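Local coordinates for protein MymaA.19257.a.B3 (Mycobacterium marinum, PDB 6Q10) that is of unknown function, a secreted or membrane-linked mycobacterial protein whose soluble part contains a LytR_C domain, probably connected with the cell envelope, at residues 147-150 / 151-155. Sequence-based numbering, arbitrary orientation.
Sequences IAKI and HASSC
Ser154 and Ser153 each turn a hydroxyl back onto a carbonyl four residues earlier, near the C-terminal end of helix 144-153. Ser154 OG donates to Ile150 O at 2.7 Å, tilted 24° from the carbonyl plane. In the modelled conformer, one of two, Ser153 OG donates to Lys149 O, also at 2.7 Å; with OG lodged between the backbone N and the carbonyl carbon (chi1 65°), this hydroxyl supplements a weak bond from Ser153 N to the same oxygen. Upstream run the i to i-4 backbone bonds, His151 N to Ile147 O at 3.2 Å and Ala152 N to Ala148 O at 2.8 Å.

The apolar contacts gather round the His151 imidazole. Ile150 CG2 makes a CH-pi contact over one face of the His151 ring, 4.2 Å from its centroid; the Ile147 side chain lies beside that of His151, with Ile147 CG2 3.9 Å from His151 CD2. The ring also stacks with Trp92, and Lys149 NZ forms a salt bridge with Asp126. Serine hydroxyls returned to i-4 carbonyls are common in helices; here they sit toward the C-terminal end of the soluble domain's last helix, which packs through Ile147 and Ile150 on helix 125-132 and is followed by the Cys97-Cys155 disulfide, tying down the chain terminus.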
loop_
_atom_site.group_PDB
_atom_site.type_symbol
_atom_site.label_atom_id
_atom_site.label_comp_id
_atom_site.label_asym_id
_atom_site.label_seq_id
_atom_site.Cartn_x
_atom_site.Cartn_y
_atom_site.Cartn_z
ATOM N N ILE A 147 4.758 6.808 -12.458
ATOM C CA ILE A 147 4.936 5.763 -11.453
ATOM C C ILE A 147 6.412 5.602 -11.129
ATOM O O ILE A 147 6.816 5.531 -9.950
ATOM C CB ILE A 147 4.317 4.442 -11.937
ATOM C CG1 ILE A 147 2.810 4.605 -11.986
ATOM C CG2 ILE A 147 4.724 3.302 -11.005
ATOM C CD1 ILE A 147 2.062 3.468 -12.717
ATOM N N ALA A 148 7.238 5.518 -12.172
ATOM C CA ALA A 148 8.674 5.401 -11.966
ATOM C C ALA A 148 9.216 6.591 -11.193
ATOM O O ALA A 148 10.004 6.409 -10.260
ATOM C CB ALA A 148 9.385 5.252 -13.309
ATOM N N LYS A 149 8.750 7.808 -11.514
ATOM C CA LYS A 149 9.257 8.999 -10.839
ATOM C C LYS A 149 8.884 9.010 -9.361
ATOM O O LYS A 149 9.701 9.377 -8.504
ATOM C CB LYS A 149 8.741 10.269 -11.533
ATOM C CG LYS A 149 9.123 11.541 -10.770
ATOM C CD LYS A 149 8.451 12.772 -11.359
ATOM C CE LYS A 149 8.627 13.987 -10.451
ATOM N NZ LYS A 149 7.824 15.144 -10.932
ATOM N N ILE A 150 7.648 8.631 -9.042
ATOM C CA ILE A 150 7.220 8.605 -7.649
ATOM C C ILE A 150 8.152 7.726 -6.834
ATOM O O ILE A 150 8.668 8.133 -5.784
ATOM C CB ILE A 150 5.761 8.130 -7.567
ATOM C CG1 ILE A 150 4.866 9.199 -8.183
ATOM C CG2 ILE A 150 5.340 7.826 -6.120
ATOM C CD1 ILE A 150 3.489 8.700 -8.595
ATOM N N HIS A 151 8.407 6.525 -7.318
ATOM C CA HIS A 151 9.186 5.585 -6.527
ATOM C C HIS A 151 10.681 5.840 -6.610
ATOM O O HIS A 151 11.408 5.495 -5.669
ATOM C CB HIS A 151 8.816 4.167 -6.944
ATOM C CG HIS A 151 7.393 3.867 -6.655
ATOM N ND1 HIS A 151 6.863 4.015 -5.395
ATOM C CD2 HIS A 151 6.372 3.496 -7.456
ATOM C CE1 HIS A 151 5.580 3.716 -5.426
ATOM N NE2 HIS A 151 5.255 3.392 -6.665
ATOM N N ALA A 152 11.164 6.481 -7.668
ATOM C CA ALA A 152 12.592 6.731 -7.729
ATOM C C ALA A 152 13.009 7.905 -6.886
ATOM O O ALA A 152 14.207 8.067 -6.628
ATOM C CB ALA A 152 13.022 7.016 -9.164
ATOM N N SER A 153 12.063 8.763 -6.506
ATOM C CA SER A 153 12.396 10.053 -5.919
ATOM C C SER A 153 11.995 10.155 -4.460
ATOM O O SER A 153 12.250 11.192 -3.840
ATOM C CB SER A 153 11.734 11.192 -6.700
ATOM O OG SER A 153 10.320 11.135 -6.616
ATOM N N SER A 154 11.394 9.116 -3.904
ATOM C CA SER A 154 10.818 9.171 -2.569
ATOM C C SER A 154 11.772 8.665 -1.499
ATOM O O SER A 154 12.712 7.912 -1.772
ATOM C CB SER A 154 9.526 8.355 -2.531
ATOM O OG SER A 154 8.527 9.085 -3.235
ATOM N N CYS A 155 11.493 9.096 -0.266
ATOM C CA CYS A 155 11.998 8.488 0.975
ATOM C C CYS A 155 13.460 8.753 1.252
ATOM O O CYS A 155 14.004 9.764 0.828
ATOM C CB CYS A 155 11.810 6.972 0.986
ATOM S SG CYS A 155 10.237 6.409 0.363
ATOM O OXT CYS A 155 14.085 7.897 1.912
#